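PDB 3PQU: transferrin binding protein B from Actinobacillus suis, which probably binds host transferrin at the bacterial surface, as an outer-membrane lipoprotein receptor that serves iron acquisition. Local coordinates for residues 109-114 against 210-215; 163-168 against 329-334; 261-266 against 284-289; 510-515 against 523-528. All blocks are in the same frame, centred on the assembly; numbering follows the deposited sequence.

Contact 1: 109-114 against 210-215; sequences GKQEDK and NRDHKV
The guanidinium of R211 meets the carboxylate of D113 at its edge: NH1 donates to OD2 over 3.0 Å, and OD2 lies in the guanidinium plane while being approached nearly along its own C-O axis. The two flat groups are nevertheless turned 64° apart, and the D113 carboxylate also rests on the aliphatic part of the arginine, OD2 standing 3.4 Å from R211 CD. R211 NH2 is fixed from its own side by two carbonyls, S204 O and D207 O. A second flat pair is looser: the amide of Q111 and the carboxylate of D212 lie side by side with planes 71° apart, Q111 OE1 touching D212 CB at 3.4 Å. D212 OD1 lies over one face of the H213 ring, toward its rim. A chi1 of 69° sets D113 CG against R211 CB. The backbones are tied directly as well, D113 N donating to R211 O at 3.1 Å. Farther along, the carboxyl carbon of E112 packs on K214 CG at 3.6 Å, and the two residues form a salt bridge whose hydrogen bond, 3.4 Å from K214 NZ to E112 OE2, is weak; E112 OE1 pairs with K115. N210 OD1 accepts from H213 N, and its ND2 donates to H213 O at 2.9 Å, in the carbonyl plane and on a lone pair. The result is a polar surface contact joining the N-lobe handle to a loop of the N-lobe beta barrel that is itself shaped by an Asx motif at N210.

Contact 2: 163-168 against 329-334; sequences ELPKGN and GETTTE
T333 OG1 sits between its backbone N and carbonyl carbon (chi1 60°), facing E163, whose CG lies anti to the carbonyl carbon (chi1 -56°). The hydroxyl donates to E163 OE2 over 2.8 Å, coming from above the carboxylate plane, and the two side chains cross at about a right angle. A water bridges the same OE2 to T333 O, while E163 OE1 forms a salt bridge with R335. Beyond these side chains the backbones pair antiparallel: L164 and E334 exchange two hydrogen bonds, L164 N to E334 O at 3.1 Å and E334 N to L164 O at 2.8 Å. P165 and T333 form the next, non-hydrogen-bonded pair, their side chains diverging, and K166 N then reaches T332 O at 3.0 Å. The K166 chain, bent at chi2, lays CD against E334 CB at 3.7 Å; NZ forms a 3.1 Å salt bridge with E334 OE1, again from above the carboxylate plane. The other oxygen, E334 OE2, accepts from T428 N. This is a short antiparallel beta pairing, in which strand 163-165 adds to the sheet of the C-lobe handle through strand 333-343, consistent with a link between the two lobes.

Contact 3: 261-266 against 284-289; sequences TKRYSI and AGDPIF
Segment 261-266 of strand 260-271 carries a classic beta bulge, R263 and Y264 both facing L246 of the neighbouring strand, and the loop 284-289 comes beside it with R263 and F289 as the nearest pair, CA atoms 7.2 Å apart. R263 lays its guanidinium flat on the F289 ring, planes 23° apart and centres 4.1 Å apart, in an off-centre cation-pi stack. The closest approach is R263 NH2 to F289 CE2, 3.3 Å, while CD2 of the ring lies over the centre of the guanidinium. The arginine chain bends at chi2, which places CD, and again at chi3. On the opposite face of the ring lies I288 CG1, so F289 is sandwiched between arginine and isoleucine. Both segments belong to the N-lobe beta barrel, where the loop joins strands 274-281 and 292-300, and F289 also meets F178 edge-to-face and touches W176 of strand 170-183. Y264 crosses F289 at about a right angle, its CE2 placed at the edge of the phenylalanine ring, 3.9 Å from CD1. Its hydroxyl packs against the F289 backbone and hydrogen-bonds to T290 O. D286 OD1 makes only a long ion pair with R263 NH1, 3.7 Å away and well out of the guanidinium plane; a water accepts from R263 NH2 and donates weakly to D286 OD1. D286 OD2 is gripped by two backbone donors, I288 N at 2.9 Å on the anti lone pair and F289 N at 3.0 Å from above the carboxylate plane, an Asx turn and Asx motif that hold the turn 286-289, with D286 CG at the edge of the F289 ring. Another water donates to both R263 O and F289 O.

Contact 4: 510-515 against 523-528; sequences SDSGFA and HGNAVF
F514 turns one ring face to the methyl of A526, whose CB lies 4.1 Å above the plane and toward the rim, near CE1. The two residues form a single antiparallel hydrogen-bonded bridge within the long loop between strands 502-508 and 531-538 of the C-lobe beta barrel: F514 N donates to A526 O and A526 N to F514 O, both at 2.9 Å. The F514 ring also meets W453 edge-to-face. G513 CA packs directly on V527 CG2, 3.5 Å away, and V527 CG1 lies 3.9 Å from D511 O. N525 reaches across the other end of the bridge. Its CB presses on the F514 backbone, 3.2 Å from F514 N, and CG, anti to its own carbonyl carbon (chi1 -63°), is set beside F514 C, so that the amide lies over the link from F514 to A515. There the two ends of the amide part company: N525 OD1 stands 3.5 Å from A515 CA, and N525 ND2 gives a weak hydrogen bond to G513 O at 3.3 Å.

How the contacts relate
Contacts 1, 2 and 3 belong to the N-lobe half of the chain or its border, while contact 4 lies alone in a C-lobe barrel loop, its centre about 65 Å from that of contact 1 and 69 Å from that of contact 3. Contact 1 ties the N-lobe handle to the N-lobe barrel, and contact 3 fastens a loop of that same barrel, centres about 23 Å apart. Contact 2, its centre about 31 Å from contact 1 and 43 Å from contact 4, encloses contact 3 in sequence and alternates with contact 1; it probably helps set one lobe against the other. Contact 4 follows all three along the chain.

Contact 1: 109-114 against 210-215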
loop_
_atom_site.group_PDB
_atom_site.type_symbol
_atom_site.label_atom_id
_atom_site.label_comp_id
_atom_site.label_asym_id
_atom_site.label_seq_id
_atom_site.Cartn_x
_atom_site.Cartn_y
_atom_site.Cartn_z
ATOM N N GLY A 109 -15.905 12.734 -14.270
ATOM C CA GLY A 109 -17.101 13.455 -13.873
ATOM C C GLY A 109 -18.067 13.850 -14.975
ATOM O O GLY A 109 -18.979 14.617 -14.718
ATOM N N LYS A 110 -17.909 13.314 -16.182
ATOM C CA LYS A 110 -18.735 13.774 -17.310
ATOM C C LYS A 110 -20.066 13.041 -17.473
ATOM O O LYS A 110 -20.904 13.446 -18.284
ATOM C CB LYS A 110 -17.933 13.732 -18.611
ATOM C CG LYS A 110 -16.788 14.744 -18.644
ATOM C CD LYS A 110 -15.969 14.648 -19.930
ATOM C CE LYS A 110 -14.804 15.638 -19.894
ATOM N NZ LYS A 110 -13.934 15.536 -21.087
ATOM N N GLN A 111 -20.251 11.963 -16.712
ATOM C CA GLN A 111 -21.525 11.237 -16.641
ATOM C C GLN A 111 -21.716 10.758 -15.212
ATOM O O GLN A 111 -20.753 10.695 -14.435
ATOM C CB GLN A 111 -21.529 10.014 -17.563
ATOM C CG GLN A 111 -21.448 10.308 -19.033
ATOM C CD GLN A 111 -22.670 11.050 -19.538
ATOM O OE1 GLN A 111 -23.795 10.788 -19.106
ATOM N NE2 GLN A 111 -22.455 11.978 -20.463
ATOM N N GLU A 112 -22.940 10.401 -14.852
ATOM C CA GLU A 112 -23.182 9.925 -13.488
ATOM C C GLU A 112 -22.234 8.800 -13.073
ATOM O O GLU A 112 -21.682 8.818 -11.974
ATOM C CB GLU A 112 -24.631 9.492 -13.306
ATOM C CG GLU A 112 -25.603 10.648 -13.371
ATOM C CD GLU A 112 -25.291 11.715 -12.332
ATOM O OE1 GLU A 112 -25.518 12.905 -12.624
ATOM O OE2 GLU A 112 -24.807 11.361 -11.232
ATOM N N ASP A 113 -22.039 7.823 -13.948
ATOM C CA ASP A 113 -21.161 6.693 -13.616
ATOM C C ASP A 113 -19.669 7.061 -13.529
ATOM O O ASP A 113 -18.846 6.253 -13.097
ATOM C CB ASP A 113 -21.349 5.532 -14.602
ATOM C CG ASP A 113 -20.833 5.858 -15.996
ATOM O OD1 ASP A 113 -20.956 7.034 -16.416
ATOM O OD2 ASP A 113 -20.337 4.927 -16.681
ATOM N N LYS A 114 -19.321 8.276 -13.931
ATOM C CA LYS A 114 -17.934 8.731 -13.804
ATOM C C LYS A 114 -17.772 9.805 -12.723
ATOM O O LYS A 114 -16.737 10.483 -12.647
ATOM C CB LYS A 114 -17.372 9.168 -15.165
ATOM C CG LYS A 114 -17.504 8.072 -16.229
ATOM C CD LYS A 114 -16.729 8.377 -17.504
ATOM C CE LYS A 114 -17.479 9.385 -18.368
ATOM N NZ LYS A 114 -16.607 9.900 -19.452
ATOM N N ASN A 210 -26.671 1.214 -17.265
ATOM C CA ASN A 210 -27.130 2.579 -16.969
ATOM C C ASN A 210 -25.974 3.501 -16.567
ATOM O O ASN A 210 -25.324 3.288 -15.534
ATOM C CB ASN A 210 -28.181 2.554 -15.844
ATOM C CG ASN A 210 -28.534 3.954 -15.331
ATOM O OD1 ASN A 210 -28.692 4.896 -16.109
ATOM N ND2 ASN A 210 -28.663 4.087 -14.011
ATOM N N ARG A 211 -25.726 4.534 -17.364
ATOM C CA ARG A 211 -24.639 5.465 -17.069
ATOM C C ARG A 211 -25.055 6.873 -16.636
ATOM O O ARG A 211 -24.251 7.604 -16.046
ATOM C CB ARG A 211 -23.689 5.543 -18.266
ATOM C CG ARG A 211 -23.183 4.170 -18.662
ATOM C CD ARG A 211 -21.983 4.208 -19.542
ATOM N NE ARG A 211 -21.651 2.865 -20.009
ATOM C CZ ARG A 211 -20.704 2.098 -19.486
ATOM N NH1 ARG A 211 -19.972 2.540 -18.464
ATOM N NH2 ARG A 211 -20.494 0.885 -19.990
ATOM N N ASP A 212 -26.294 7.261 -16.902
ATOM C CA ASP A 212 -26.645 8.664 -16.713
ATOM C C ASP A 212 -27.916 8.970 -15.912
ATOM O O ASP A 212 -28.359 10.105 -15.872
ATOM C CB ASP A 212 -26.678 9.382 -18.062
ATOM C CG ASP A 212 -27.387 8.586 -19.120
ATOM O OD1 ASP A 212 -28.379 7.901 -18.783
ATOM O OD2 ASP A 212 -26.948 8.648 -20.289
ATOM N N HIS A 213 -28.498 7.968 -15.272
ATOM C CA HIS A 213 -29.666 8.208 -14.426
ATOM C C HIS A 213 -29.343 7.828 -12.998
ATOM O O HIS A 213 -28.990 6.681 -12.737
ATOM C CB HIS A 213 -30.858 7.395 -14.921
ATOM C CG HIS A 213 -31.280 7.739 -16.313
ATOM N ND1 HIS A 213 -31.782 8.978 -16.653
ATOM C CD2 HIS A 213 -31.276 7.007 -17.451
ATOM C CE1 HIS A 213 -32.064 8.996 -17.944
ATOM N NE2 HIS A 213 -31.770 7.811 -18.450
ATOM N N LYS A 214 -29.470 8.786 -12.081
ATOM C CA LYS A 214 -29.118 8.581 -10.674
ATOM C C LYS A 214 -30.073 7.600 -10.005
ATOM O O LYS A 214 -31.230 7.491 -10.401
ATOM C CB LYS A 214 -29.153 9.913 -9.918
ATOM C CG LYS A 214 -28.433 11.055 -10.625
ATOM C CD LYS A 214 -28.728 12.400 -9.964
ATOM C CE LYS A 214 -27.906 12.615 -8.695
ATOM N NZ LYS A 214 -26.585 13.249 -8.986
ATOM N N VAL A 215 -29.580 6.877 -9.002
ATOM C CA VAL A 215 -30.438 5.997 -8.210
ATOM C C VAL A 215 -31.597 6.787 -7.607
ATOM O O VAL A 215 -31.419 7.905 -7.116
ATOM C CB VAL A 215 -29.659 5.310 -7.089
ATOM C CG1 VAL A 215 -30.618 4.602 -6.146
ATOM C CG2 VAL A 215 -28.642 4.312 -7.688
#

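Contact 2: 163-168 against 329-334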
loop_
_atom_site.group_PDB
_atom_site.type_symbol
_atom_site.label_atom_id
_atom_site.label_comp_id
_atom_site.label_asym_id
_atom_site.label_seq_id
_atom_site.Cartn_x
_atom_site.Cartn_y
_atom_site.Cartn_z
ATOM N N GLU A 163 -4.163 2.315 10.610
ATOM C CA GLU A 163 -5.128 2.040 11.663
ATOM C C GLU A 163 -6.382 1.452 11.041
ATOM O O GLU A 163 -6.782 1.877 9.963
ATOM C CB GLU A 163 -5.487 3.334 12.405
ATOM C CG GLU A 163 -4.293 4.049 12.986
ATOM C CD GLU A 163 -4.623 4.775 14.273
ATOM O OE1 GLU A 163 -3.972 5.802 14.560
ATOM O OE2 GLU A 163 -5.533 4.316 14.996
ATOM N N LEU A 164 -7.002 0.483 11.713
ATOM C CA LEU A 164 -8.208 -0.151 11.174
ATOM C C LEU A 164 -9.371 0.038 12.143
ATOM O O LEU A 164 -9.168 0.093 13.346
ATOM C CB LEU A 164 -7.978 -1.651 10.881
ATOM C CG LEU A 164 -6.879 -2.059 9.879
ATOM C CD1 LEU A 164 -6.746 -3.591 9.755
ATOM C CD2 LEU A 164 -7.132 -1.453 8.506
ATOM N N PRO A 165 -10.596 0.156 11.614
ATOM C CA PRO A 165 -11.751 0.281 12.504
ATOM C C PRO A 165 -11.954 -0.989 13.322
ATOM O O PRO A 165 -11.526 -2.064 12.913
ATOM C CB PRO A 165 -12.924 0.479 11.539
ATOM C CG PRO A 165 -12.301 0.964 10.241
ATOM C CD PRO A 165 -10.974 0.254 10.192
ATOM N N LYS A 166 -12.583 -0.843 14.482
ATOM C CA LYS A 166 -12.982 -1.971 15.313
ATOM C C LYS A 166 -14.416 -2.344 14.943
ATOM O O LYS A 166 -15.197 -1.481 14.541
ATOM C CB LYS A 166 -12.938 -1.565 16.790
ATOM C CG LYS A 166 -11.597 -1.041 17.259
ATOM C CD LYS A 166 -10.636 -2.178 17.511
ATOM C CE LYS A 166 -11.127 -3.072 18.637
ATOM N NZ LYS A 166 -10.273 -4.281 18.797
ATOM N N GLY A 167 -14.771 -3.618 15.084
ATOM C CA GLY A 167 -16.132 -4.048 14.810
ATOM C C GLY A 167 -16.262 -5.271 13.926
ATOM O O GLY A 167 -15.303 -5.683 13.268
ATOM N N ASN A 168 -17.458 -5.850 13.912
ATOM C CA ASN A 168 -17.743 -7.073 13.162
ATOM C C ASN A 168 -18.351 -6.812 11.790
ATOM O O ASN A 168 -18.461 -7.729 10.974
ATOM C CB ASN A 168 -18.699 -7.982 13.948
ATOM C CG ASN A 168 -18.035 -8.634 15.149
ATOM O OD1 ASN A 168 -18.580 -8.626 16.254
ATOM N ND2 ASN A 168 -16.854 -9.202 14.939
ATOM N N GLY A 329 -16.129 8.195 9.966
ATOM C CA GLY A 329 -15.641 7.815 11.275
ATOM C C GLY A 329 -14.542 8.734 11.774
ATOM O O GLY A 329 -13.540 8.931 11.084
ATOM N N GLU A 330 -14.706 9.293 12.972
ATOM C CA GLU A 330 -15.851 9.037 13.852
ATOM C C GLU A 330 -16.083 7.548 14.115
ATOM O O GLU A 330 -17.166 7.125 14.525
ATOM C CB GLU A 330 -17.112 9.736 13.338
ATOM C CG GLU A 330 -16.876 11.176 12.868
ATOM C CD GLU A 330 -16.189 12.064 13.906
ATOM O OE1 GLU A 330 -16.152 13.294 13.692
ATOM O OE2 GLU A 330 -15.685 11.550 14.928
ATOM N N THR A 331 -15.038 6.768 13.859
ATOM C CA THR A 331 -15.003 5.357 14.190
ATOM C C THR A 331 -13.795 5.137 15.087
ATOM O O THR A 331 -12.738 5.738 14.883
ATOM C CB THR A 331 -14.859 4.475 12.927
ATOM O OG1 THR A 331 -14.817 3.092 13.304
ATOM C CG2 THR A 331 -13.585 4.826 12.165
ATOM N N THR A 332 -13.960 4.293 16.093
ATOM C CA THR A 332 -12.846 3.884 16.927
ATOM C C THR A 332 -11.924 2.979 16.111
ATOM O O THR A 332 -12.370 2.005 15.509
ATOM C CB THR A 332 -13.355 3.140 18.168
ATOM O OG1 THR A 332 -14.204 4.016 18.913
ATOM C CG2 THR A 332 -12.198 2.686 19.045
ATOM N N THR A 333 -10.640 3.317 16.069
ATOM C CA THR A 333 -9.684 2.513 15.328
ATOM C C THR A 333 -8.606 1.966 16.241
ATOM O O THR A 333 -8.393 2.454 17.347
ATOM C CB THR A 333 -9.036 3.313 14.199
ATOM O OG1 THR A 333 -8.355 4.447 14.743
ATOM C CG2 THR A 333 -10.100 3.797 13.218
ATOM N N GLU A 334 -7.931 0.935 15.768
ATOM C CA GLU A 334 -6.798 0.383 16.479
ATOM C C GLU A 334 -5.599 0.367 15.534
ATOM O O GLU A 334 -5.685 -0.122 14.397
ATOM C CB GLU A 334 -7.123 -1.018 16.986
ATOM C CG GLU A 334 -5.948 -1.724 17.621
ATOM C CD GLU A 334 -6.359 -2.967 18.378
ATOM O OE1 GLU A 334 -7.457 -2.977 18.975
ATOM O OE2 GLU A 334 -5.579 -3.938 18.383
HETATM O O HOH W 1 -5.669 4.021 18.184
#

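Contact 3: 261-266 against 284-289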
loop_
_atom_site.group_PDB
_atom_site.type_symbol
_atom_site.label_atom_id
_atom_site.label_comp_id
_atom_site.label_asym_id
_atom_site.label_seq_id
_atom_site.Cartn_x
_atom_site.Cartn_y
_atom_site.Cartn_z
ATOM N N THR A 261 -28.166 -7.450 -11.896
ATOM C CA THR A 261 -27.710 -8.818 -11.666
ATOM C C THR A 261 -26.406 -8.878 -10.897
ATOM O O THR A 261 -25.494 -8.103 -11.148
ATOM C CB THR A 261 -27.596 -9.639 -12.975
ATOM O OG1 THR A 261 -26.782 -8.934 -13.914
ATOM C CG2 THR A 261 -28.969 -9.872 -13.582
ATOM N N LYS A 262 -26.331 -9.795 -9.939
ATOM C CA LYS A 262 -25.089 -10.014 -9.224
ATOM C C LYS A 262 -24.181 -10.889 -10.085
ATOM O O LYS A 262 -24.546 -12.001 -10.452
ATOM C CB LYS A 262 -25.329 -10.670 -7.861
ATOM C CG LYS A 262 -24.039 -10.801 -7.049
ATOM C CD LYS A 262 -24.228 -11.648 -5.788
ATOM C CE LYS A 262 -25.298 -11.074 -4.892
ATOM N NZ LYS A 262 -25.367 -11.781 -3.564
ATOM N N ARG A 263 -22.998 -10.369 -10.404
ATOM C CA ARG A 263 -22.008 -11.088 -11.206
ATOM C C ARG A 263 -21.022 -11.884 -10.335
ATOM O O ARG A 263 -20.533 -12.935 -10.744
ATOM C CB ARG A 263 -21.198 -10.105 -12.049
ATOM C CG ARG A 263 -21.965 -9.442 -13.162
ATOM C CD ARG A 263 -22.183 -10.419 -14.295
ATOM N NE ARG A 263 -22.105 -9.759 -15.593
ATOM C CZ ARG A 263 -22.579 -10.278 -16.718
ATOM N NH1 ARG A 263 -23.174 -11.464 -16.701
ATOM N NH2 ARG A 263 -22.476 -9.605 -17.853
ATOM N N TYR A 264 -20.711 -11.369 -9.148
ATOM C CA TYR A 264 -19.698 -12.006 -8.290
ATOM C C TYR A 264 -19.998 -11.876 -6.804
ATOM O O TYR A 264 -20.578 -10.873 -6.364
ATOM C CB TYR A 264 -18.330 -11.371 -8.532
ATOM C CG TYR A 264 -17.590 -11.843 -9.750
ATOM C CD1 TYR A 264 -16.927 -13.075 -9.757
ATOM C CD2 TYR A 264 -17.520 -11.044 -10.891
ATOM C CE1 TYR A 264 -16.246 -13.505 -10.890
ATOM C CE2 TYR A 264 -16.848 -11.449 -11.998
ATOM C CZ TYR A 264 -16.202 -12.678 -12.002
ATOM O OH TYR A 264 -15.519 -13.058 -13.126
ATOM N N SER A 265 -19.592 -12.892 -6.046
ATOM C CA SER A 265 -19.487 -12.814 -4.583
ATOM C C SER A 265 -18.007 -12.814 -4.235
ATOM O O SER A 265 -17.209 -13.490 -4.874
ATOM C CB SER A 265 -20.138 -14.034 -3.866
ATOM O OG SER A 265 -21.539 -14.094 -4.070
ATOM N N ILE A 266 -17.634 -12.123 -3.175
ATOM C CA ILE A 266 -16.218 -12.036 -2.857
ATOM C C ILE A 266 -15.968 -12.464 -1.418
ATOM O O ILE A 266 -16.784 -12.198 -0.535
ATOM C CB ILE A 266 -15.721 -10.589 -3.088
ATOM C CG1 ILE A 266 -15.632 -10.308 -4.592
ATOM C CG2 ILE A 266 -14.403 -10.355 -2.384
ATOM C CD1 ILE A 266 -15.195 -8.914 -4.920
ATOM N N ALA A 284 -23.866 -19.226 -13.880
ATOM C CA ALA A 284 -23.234 -20.374 -14.528
ATOM C C ALA A 284 -23.078 -20.188 -16.034
ATOM O O ALA A 284 -23.916 -19.572 -16.681
ATOM C CB ALA A 284 -24.025 -21.664 -14.234
ATOM N N GLY A 285 -22.003 -20.727 -16.594
ATOM C CA GLY A 285 -21.888 -20.824 -18.041
ATOM C C GLY A 285 -21.503 -19.545 -18.779
ATOM O O GLY A 285 -21.708 -19.449 -19.989
ATOM N N ASP A 286 -20.955 -18.556 -18.074
ATOM C CA ASP A 286 -20.520 -17.336 -18.768
ATOM C C ASP A 286 -19.059 -17.481 -19.221
ATOM O O ASP A 286 -18.182 -17.812 -18.402
ATOM C CB ASP A 286 -20.689 -16.100 -17.873
ATOM C CG ASP A 286 -20.549 -14.799 -18.652
ATOM O OD1 ASP A 286 -21.562 -14.082 -18.768
ATOM O OD2 ASP A 286 -19.446 -14.514 -19.175
ATOM N N PRO A 287 -18.784 -17.251 -20.517
ATOM C CA PRO A 287 -17.400 -17.515 -20.939
ATOM C C PRO A 287 -16.381 -16.522 -20.387
ATOM O O PRO A 287 -15.189 -16.848 -20.375
ATOM C CB PRO A 287 -17.456 -17.425 -22.471
ATOM C CG PRO A 287 -18.709 -16.626 -22.768
ATOM C CD PRO A 287 -19.668 -16.886 -21.649
ATOM N N ILE A 288 -16.795 -15.348 -19.919
ATOM C CA ILE A 288 -15.770 -14.469 -19.341
ATOM C C ILE A 288 -15.886 -14.198 -17.848
ATOM O O ILE A 288 -14.871 -14.029 -17.181
ATOM C CB ILE A 288 -15.576 -13.144 -20.127
ATOM C CG1 ILE A 288 -16.805 -12.277 -20.054
ATOM C CG2 ILE A 288 -15.232 -13.421 -21.596
ATOM C CD1 ILE A 288 -16.579 -10.825 -20.649
ATOM N N PHE A 289 -17.112 -14.150 -17.321
ATOM C CA PHE A 289 -17.305 -13.907 -15.888
ATOM C C PHE A 289 -17.209 -15.213 -15.100
ATOM O O PHE A 289 -18.215 -15.834 -14.747
ATOM C CB PHE A 289 -18.609 -13.117 -15.634
ATOM C CG PHE A 289 -18.587 -11.744 -16.276
ATOM C CD1 PHE A 289 -17.808 -10.733 -15.742
ATOM C CD2 PHE A 289 -19.275 -11.493 -17.450
ATOM C CE1 PHE A 289 -17.751 -9.460 -16.352
ATOM C CE2 PHE A 289 -19.232 -10.221 -18.061
ATOM C CZ PHE A 289 -18.466 -9.219 -17.504
HETATM O O HOH W 2 -20.545 -14.650 -13.163
HETATM O O HOH W 3 -21.875 -10.966 -20.232
#

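Contact 4: 510-515 against 523-528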
loop_
_atom_site.group_PDB
_atom_site.type_symbol
_atom_site.label_atom_id
_atom_site.label_comp_id
_atom_site.label_asym_id
_atom_site.label_seq_id
_atom_site.Cartn_x
_atom_site.Cartn_y
_atom_site.Cartn_z
ATOM N N SER A 510 19.714 15.092 31.573
ATOM C CA SER A 510 19.836 15.630 32.911
ATOM C C SER A 510 19.553 17.123 32.823
ATOM O O SER A 510 19.586 17.708 31.736
ATOM C CB SER A 510 21.236 15.379 33.471
ATOM O OG SER A 510 22.234 15.854 32.588
ATOM N N ASP A 511 19.262 17.740 33.961
ATOM C CA ASP A 511 19.069 19.180 33.989
ATOM C C ASP A 511 20.379 19.842 33.589
ATOM O O ASP A 511 20.401 20.989 33.149
ATOM C CB ASP A 511 18.633 19.634 35.379
ATOM C CG ASP A 511 17.334 18.989 35.818
ATOM O OD1 ASP A 511 16.858 18.070 35.118
ATOM O OD2 ASP A 511 16.789 19.403 36.861
ATOM N N SER A 512 21.465 19.092 33.734
ATOM C CA SER A 512 22.796 19.558 33.368
ATOM C C SER A 512 23.006 19.588 31.854
ATOM O O SER A 512 23.707 20.454 31.332
ATOM C CB SER A 512 23.853 18.661 34.016
ATOM O OG SER A 512 25.112 18.831 33.396
ATOM N N GLY A 513 22.391 18.640 31.155
ATOM C CA GLY A 513 22.620 18.475 29.731
ATOM C C GLY A 513 23.856 17.623 29.523
ATOM O O GLY A 513 24.499 17.231 30.496
ATOM N N PHE A 514 24.201 17.330 28.271
ATOM C CA PHE A 514 25.370 16.490 28.022
ATOM C C PHE A 514 26.316 17.028 26.953
ATOM O O PHE A 514 25.889 17.606 25.955
ATOM C CB PHE A 514 24.961 15.047 27.718
ATOM C CG PHE A 514 24.356 14.853 26.357
ATOM C CD1 PHE A 514 22.986 14.949 26.170
ATOM C CD2 PHE A 514 25.158 14.546 25.270
ATOM C CE1 PHE A 514 22.428 14.757 24.917
ATOM C CE2 PHE A 514 24.609 14.347 24.021
ATOM C CZ PHE A 514 23.239 14.455 23.841
ATOM N N ALA A 515 27.608 16.815 27.181
ATOM C CA ALA A 515 28.662 17.365 26.337
ATOM C C ALA A 515 28.770 16.653 24.996
ATOM O O ALA A 515 28.941 15.435 24.946
ATOM C CB ALA A 515 29.988 17.309 27.062
ATOM N N HIS A 523 31.137 25.615 23.929
ATOM C CA HIS A 523 29.718 25.892 24.141
ATOM C C HIS A 523 29.010 24.861 25.011
ATOM O O HIS A 523 29.454 23.719 25.141
ATOM C CB HIS A 523 28.978 26.098 22.814
ATOM C CG HIS A 523 28.681 27.532 22.514
ATOM N ND1 HIS A 523 27.584 28.189 23.025
ATOM C CD2 HIS A 523 29.348 28.444 21.764
ATOM C CE1 HIS A 523 27.581 29.441 22.601
ATOM N NE2 HIS A 523 28.642 29.619 21.833
ATOM N N GLY A 524 27.902 25.288 25.605
ATOM C CA GLY A 524 27.189 24.494 26.584
ATOM C C GLY A 524 26.757 23.129 26.100
ATOM O O GLY A 524 26.671 22.874 24.897
ATOM N N ASN A 525 26.488 22.247 27.059
ATOM C CA ASN A 525 25.990 20.907 26.777
ATOM C C ASN A 525 24.647 20.974 26.068
ATOM O O ASN A 525 23.926 21.964 26.180
ATOM C CB ASN A 525 25.826 20.118 28.080
ATOM C CG ASN A 525 27.136 19.909 28.814
ATOM O OD1 ASN A 525 28.208 20.252 28.313
ATOM N ND2 ASN A 525 27.055 19.341 30.012
ATOM N N ALA A 526 24.300 19.922 25.338
ATOM C CA ALA A 526 22.963 19.838 24.790
ATOM C C ALA A 526 22.028 19.599 25.958
ATOM O O ALA A 526 22.133 18.582 26.642
ATOM C CB ALA A 526 22.862 18.705 23.784
ATOM N N VAL A 527 21.139 20.550 26.213
ATOM C CA VAL A 527 20.109 20.341 27.220
ATOM C C VAL A 527 18.751 20.230 26.539
ATOM O O VAL A 527 18.325 21.124 25.806
ATOM C CB VAL A 527 20.097 21.438 28.304
ATOM C CG1 VAL A 527 19.176 21.032 29.444
ATOM C CG2 VAL A 527 21.499 21.680 28.820
ATOM N N PHE A 528 18.096 19.103 26.776
ATOM C CA PHE A 528 16.826 18.802 26.150
ATOM C C PHE A 528 15.797 18.437 27.188
ATOM O O PHE A 528 16.071 17.676 28.116
ATOM C CB PHE A 528 16.978 17.633 25.192
ATOM C CG PHE A 528 17.475 18.025 23.840
ATOM C CD1 PHE A 528 16.688 18.791 23.000
ATOM C CD2 PHE A 528 18.727 17.617 23.400
ATOM C CE1 PHE A 528 17.142 19.147 21.745
ATOM C CE2 PHE A 528 19.191 17.973 22.155
ATOM C CZ PHE A 528 18.396 18.735 21.320
#